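Local coordinates for protein 2-keto acid:ferredoxin oxidoreductase subunit alpha (Pyrococcus furiosus, PDB 4WBX) that probably oxidises 2-oxoglutarate to succinyl-CoA and carbon dioxide, passing the electrons to ferredoxin, as the alpha subunit of a 2-keto acid oxidoreductase, at residues Arg39-Tyr44 / Gly65-Met70; Ala83-Ala88 / Thr112-Val117. All coordinates share one frame; numbering follows the deposited sequence.

Contact 1 of 2, residues Arg39-Tyr44 / Gly65-Met70; sequences RFYAGY and GVVIQM
Strands 40-43 and 66-69 are the two parallel strands of a right-handed beta-alpha-beta unit, and Phe40 and Tyr41 meet Val66, Val67 and Ile68 across it. Five backbone hydrogen bonds join segments 39-44 and 65-70, from Val66 N to Arg39 O at one end to Met70 N to Gly43 O (2.8 Å) at the other. Tyr41 is gripped at both its polar backbone atoms: its N gives a nearly straight bond (167°) to Val66 O, and its O accepts from Ile68 N.

On one face, Phe40 holds CG anti to the backbone N (chi1 -171°), which helps bring its ring near strand 66-69: CD1 reaches Val66 CG1 at 3.6 Å and CZ reaches Ile68 CD1 at 3.7 Å. Trimming Phe40 to an alanine would probably leave Val66 CG1 and Ile68 CD1 without their ring and open a gap toward helix 73-85, whose Ala79 and Ala83 also touch it. Helix 50-59, the crossover between the strands, covers the other face, where Tyr41 CD2 meets Val67 CG1 at 4.2 Å. In this chain's sheet strand 66-69 is outermost; Val66 packs on Trp85 and Ile68 on Tyr108, both of the second subunit. Near the C-terminal end of the strand pair, the extended Gln69 runs obliquely to Tyr44, its CG 3.3 Å from Tyr44 CE1 and its amide plane turned 87° from the ring.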
loop_
_atom_site.group_PDB
_atom_site.type_symbol
_atom_site.label_atom_id
_atom_site.label_comp_id
_atom_site.label_asym_id
_atom_site.label_seq_id
_atom_site.Cartn_x
_atom_site.Cartn_y
_atom_site.Cartn_z
ATOM N N ARG A 39 4.650 23.680 -9.225
ATOM C CA ARG A 39 3.537 24.155 -8.421
ATOM C C ARG A 39 2.729 23.016 -7.844
ATOM O O ARG A 39 1.580 23.206 -7.456
ATOM C CB ARG A 39 2.637 25.052 -9.249
ATOM C CG ARG A 39 3.390 26.230 -9.810
ATOM C CD ARG A 39 3.794 27.166 -8.694
ATOM N NE ARG A 39 4.543 28.306 -9.199
ATOM C CZ ARG A 39 5.845 28.287 -9.456
ATOM N NH1 ARG A 39 6.545 27.174 -9.264
ATOM N NH2 ARG A 39 6.441 29.381 -9.914
ATOM N N PHE A 40 3.322 21.831 -7.808
ATOM C CA PHE A 40 2.737 20.707 -7.093
ATOM C C PHE A 40 3.831 19.972 -6.326
ATOM O O PHE A 40 4.836 19.532 -6.896
ATOM C CB PHE A 40 2.034 19.749 -8.033
ATOM C CG PHE A 40 1.238 18.677 -7.328
ATOM C CD1 PHE A 40 -0.116 18.864 -7.060
ATOM C CD2 PHE A 40 1.833 17.484 -6.943
ATOM C CE1 PHE A 40 -0.850 17.899 -6.421
ATOM C CE2 PHE A 40 1.107 16.528 -6.297
ATOM C CZ PHE A 40 -0.239 16.728 -6.036
ATOM N N TYR A 41 3.645 19.857 -5.022
ATOM C CA TYR A 41 4.551 19.072 -4.208
ATOM C C TYR A 41 3.681 18.128 -3.408
ATOM O O TYR A 41 2.680 18.559 -2.845
ATOM C CB TYR A 41 5.399 19.965 -3.290
ATOM C CG TYR A 41 6.282 19.195 -2.337
ATOM C CD1 TYR A 41 7.609 18.979 -2.626
ATOM C CD2 TYR A 41 5.783 18.684 -1.137
ATOM C CE1 TYR A 41 8.413 18.267 -1.765
ATOM C CE2 TYR A 41 6.591 17.972 -0.264
ATOM C CZ TYR A 41 7.905 17.770 -0.591
ATOM O OH TYR A 41 8.735 17.072 0.251
ATOM N N ALA A 42 4.036 16.850 -3.367
ATOM C CA ALA A 42 3.272 15.913 -2.569
ATOM C C ALA A 42 4.214 15.076 -1.736
ATOM O O ALA A 42 5.076 14.387 -2.268
ATOM C CB ALA A 42 2.394 15.033 -3.454
ATOM N N GLY A 43 4.068 15.145 -0.422
ATOM C CA GLY A 43 5.020 14.496 0.454
ATOM C C GLY A 43 4.455 14.269 1.829
ATOM O O GLY A 43 3.245 14.331 2.022
ATOM N N TYR A 44 5.341 13.976 2.773
ATOM C CA TYR A 44 5.001 13.930 4.189
ATOM C C TYR A 44 6.209 14.361 4.998
ATOM O O TYR A 44 7.333 14.101 4.587
ATOM C CB TYR A 44 4.563 12.536 4.631
ATOM C CG TYR A 44 3.789 12.621 5.918
ATOM C CD1 TYR A 44 2.536 13.220 5.945
ATOM C CD2 TYR A 44 4.324 12.170 7.118
ATOM C CE1 TYR A 44 1.819 13.338 7.115
ATOM C CE2 TYR A 44 3.606 12.284 8.306
ATOM C CZ TYR A 44 2.350 12.871 8.288
ATOM O OH TYR A 44 1.612 13.001 9.442
ATOM N N GLY A 65 0.541 27.637 -5.769
ATOM C CA GLY A 65 0.886 26.250 -6.008
ATOM C C GLY A 65 0.191 25.454 -4.929
ATOM O O GLY A 65 -0.615 26.016 -4.195
ATOM N N VAL A 66 0.490 24.164 -4.812
ATOM C CA VAL A 66 -0.226 23.349 -3.840
ATOM C C VAL A 66 0.661 22.293 -3.211
ATOM O O VAL A 66 1.460 21.650 -3.897
ATOM C CB VAL A 66 -1.448 22.657 -4.486
ATOM C CG1 VAL A 66 -1.055 22.047 -5.792
ATOM C CG2 VAL A 66 -2.013 21.583 -3.559
ATOM N N VAL A 67 0.519 22.119 -1.901
ATOM C CA VAL A 67 1.258 21.105 -1.185
ATOM C C VAL A 67 0.261 20.100 -0.674
ATOM O O VAL A 67 -0.787 20.471 -0.197
ATOM C CB VAL A 67 2.068 21.721 -0.048
ATOM C CG1 VAL A 67 2.656 20.640 0.849
ATOM C CG2 VAL A 67 3.175 22.603 -0.625
ATOM N N ILE A 68 0.554 18.820 -0.816
ATOM C CA ILE A 68 -0.409 17.788 -0.457
ATOM C C ILE A 68 0.206 16.831 0.556
ATOM O O ILE A 68 1.103 16.057 0.236
ATOM C CB ILE A 68 -0.892 17.015 -1.708
ATOM C CG1 ILE A 68 -1.974 17.820 -2.425
ATOM C CG2 ILE A 68 -1.477 15.652 -1.340
ATOM C CD1 ILE A 68 -2.791 17.008 -3.419
ATOM N N GLN A 69 -0.267 16.890 1.792
ATOM C CA GLN A 69 0.353 16.099 2.843
ATOM C C GLN A 69 -0.178 14.683 2.828
ATOM O O GLN A 69 -1.212 14.392 3.423
ATOM C CB GLN A 69 0.117 16.740 4.200
ATOM C CG GLN A 69 0.567 15.890 5.359
ATOM C CD GLN A 69 0.497 16.620 6.680
ATOM O OE1 GLN A 69 1.095 17.687 6.843
ATOM N NE2 GLN A 69 -0.235 16.052 7.634
ATOM N N MET A 70 0.513 13.793 2.130
ATOM C CA MET A 70 0.019 12.432 2.074
ATOM C C MET A 70 0.784 11.496 2.982
ATOM O O MET A 70 2.016 11.422 2.969
ATOM C CB MET A 70 0.018 11.903 0.637
ATOM C CG MET A 70 -1.399 11.620 0.151
ATOM S SD MET A 70 -1.620 11.713 -1.631
ATOM C CE MET A 70 -3.142 12.640 -1.673
#

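Contact 2 of 2, residues Ala83-Ala88 / Thr112-Val117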
loop_
_atom_site.group_PDB
_atom_site.type_symbol
_atom_site.label_atom_id
_atom_site.label_comp_id
_atom_site.label_asym_id
_atom_site.label_seq_id
_atom_site.Cartn_x
_atom_site.Cartn_y
_atom_site.Cartn_z
ATOM N N ALA A 83 -0.770 14.751 -10.918
ATOM C CA ALA A 83 -0.733 16.185 -11.158
ATOM C C ALA A 83 0.057 16.465 -12.438
ATOM O O ALA A 83 -0.276 17.372 -13.200
ATOM C CB ALA A 83 -0.136 16.908 -9.990
ATOM N N SER A 84 1.088 15.665 -12.686
ATOM C CA SER A 84 1.932 15.901 -13.849
ATOM C C SER A 84 1.102 15.738 -15.121
ATOM O O SER A 84 1.117 16.605 -16.001
ATOM C CB SER A 84 3.137 14.956 -13.858
ATOM O OG SER A 84 4.032 15.297 -14.889
ATOM N N TRP A 85 0.350 14.644 -15.181
ATOM C CA TRP A 85 -0.527 14.367 -16.316
ATOM C C TRP A 85 -1.647 15.377 -16.504
ATOM O O TRP A 85 -2.034 15.636 -17.632
ATOM C CB TRP A 85 -1.103 12.956 -16.207
ATOM C CG TRP A 85 -0.107 12.017 -16.734
ATOM C CD1 TRP A 85 0.675 11.147 -16.028
ATOM C CD2 TRP A 85 0.306 11.919 -18.089
ATOM N NE1 TRP A 85 1.529 10.490 -16.874
ATOM C CE2 TRP A 85 1.314 10.947 -18.150
ATOM C CE3 TRP A 85 -0.099 12.551 -19.269
ATOM C CZ2 TRP A 85 1.928 10.600 -19.338
ATOM C CZ3 TRP A 85 0.507 12.209 -20.433
ATOM C CH2 TRP A 85 1.513 11.247 -20.464
ATOM N N ALA A 86 -2.162 15.959 -15.431
ATOM C CA ALA A 86 -3.101 17.069 -15.581
ATOM C C ALA A 86 -2.386 18.407 -15.878
ATOM O O ALA A 86 -3.011 19.468 -15.820
ATOM C CB ALA A 86 -3.968 17.201 -14.340
ATOM N N GLY A 87 -1.087 18.356 -16.189
ATOM C CA GLY A 87 -0.360 19.537 -16.618
ATOM C C GLY A 87 0.668 20.174 -15.682
ATOM O O GLY A 87 1.497 20.956 -16.142
ATOM N N ALA A 88 0.630 19.865 -14.387
ATOM C CA ALA A 88 1.546 20.489 -13.427
ATOM C C ALA A 88 2.979 19.960 -13.552
ATOM O O ALA A 88 3.188 18.826 -13.992
ATOM C CB ALA A 88 1.040 20.282 -11.987
ATOM N N THR A 112 5.344 5.448 -19.121
ATOM C CA THR A 112 4.422 6.464 -19.568
ATOM C C THR A 112 5.176 7.699 -20.046
ATOM O O THR A 112 4.565 8.647 -20.529
ATOM C CB THR A 112 3.449 6.871 -18.416
ATOM O OG1 THR A 112 4.064 6.580 -17.151
ATOM C CG2 THR A 112 2.065 6.147 -18.492
ATOM N N GLU A 113 6.497 7.698 -19.899
ATOM C CA GLU A 113 7.271 8.902 -20.159
ATOM C C GLU A 113 6.657 10.102 -19.446
ATOM O O GLU A 113 6.308 11.109 -20.088
ATOM C CB GLU A 113 7.353 9.157 -21.655
ATOM C CG GLU A 113 8.072 8.040 -22.419
ATOM C CD GLU A 113 8.165 8.324 -23.900
ATOM O OE1 GLU A 113 7.160 8.100 -24.609
ATOM O OE2 GLU A 113 9.235 8.792 -24.339
ATOM N N THR A 114 6.489 9.961 -18.131
ATOM C CA THR A 114 6.010 11.037 -17.273
ATOM C C THR A 114 7.118 11.883 -16.661
ATOM O O THR A 114 7.951 11.358 -15.937
ATOM C CB THR A 114 5.194 10.484 -16.119
ATOM O OG1 THR A 114 4.073 9.772 -16.641
ATOM C CG2 THR A 114 4.711 11.627 -15.211
ATOM N N PRO A 115 7.135 13.186 -16.956
ATOM C CA PRO A 115 7.973 14.123 -16.212
ATOM C C PRO A 115 7.531 14.287 -14.771
ATOM O O PRO A 115 6.398 14.693 -14.489
ATOM C CB PRO A 115 7.801 15.440 -16.981
ATOM C CG PRO A 115 6.608 15.233 -17.853
ATOM C CD PRO A 115 6.644 13.795 -18.195
ATOM N N VAL A 116 8.438 13.956 -13.866
ATOM C CA VAL A 116 8.223 14.102 -12.440
ATOM C C VAL A 116 9.604 14.060 -11.787
ATOM O O VAL A 116 10.526 13.419 -12.312
ATOM C CB VAL A 116 7.273 12.992 -11.876
ATOM C CG1 VAL A 116 7.882 11.606 -12.054
ATOM C CG2 VAL A 116 6.898 13.261 -10.396
ATOM N N VAL A 117 9.764 14.763 -10.668
ATOM C CA VAL A 117 11.030 14.756 -9.950
ATOM C C VAL A 117 10.883 14.091 -8.571
ATOM O O VAL A 117 9.940 14.367 -7.843
ATOM C CB VAL A 117 11.565 16.189 -9.774
ATOM C CG1 VAL A 117 12.794 16.200 -8.889
ATOM C CG2 VAL A 117 11.823 16.856 -11.141
#
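Thr114 OG1 is held between two groups: it accepts from Trp85 NE1 at 2.7 Å and gives a weak bond to Thr112 OG1, whose stronger hydrogen bond is with Tyr108 O in the last turn of helix 103-111. The bond from the indole is well off straight (132° at the hydrogen), and the hydroxyl oxygen sits 29° out of the ring plane. At the edge of the same ring, and in its plane, Thr112 O lies 3.5 Å from CZ2. With CG beside its backbone N (chi1 -83°), Trp85 swings the indole from the end of helix 73-85 across to the Thr112-Thr114 turn.

One residue earlier on the helix, Ser84 OG is modelled 2.5 Å from Pro115 O, shorter than a normal hydrogen bond; the hydroxyl points at the carbonyl, but the exact length is doubtful. Both segments carry helix ends: Gly87, at positive phi, closes helix 73-85 in a Schellman motif, and Glu113 does the same after helix 103-111, just before the chain enters strand 116-122. Glu113 itself turns away to a salt bridge with Lys273.

The indole bond to Thr114 thus ties the helix end to the turn before the strand by directional polar chemistry more than by apolar contact, and the serine, whatever its true distance, points the same way.

In the fold
Contacts 1 and 2 follow each other along the chain within the thiamine-diphosphate-binding family region, their centres about 14 Å apart, and both reach the same mixed sheet. Helix 73-85 comes straight after strand 66-69 of contact 1 and carries the 83-85 end of contact 2. Phe40 joins the two directly: its CG lies 3.5 Å from Ala83 CB and its CB 4.1 Å from Ala88 CB. Strand 90-94 lies between strands 40-43 and 116-122, hydrogen-bonded to both. The second copy of the subunit touches both contacts: Trp85 of contact 2 packs on Ile68 of the second subunit, while Val66 of contact 1 packs on that subunit's Trp85.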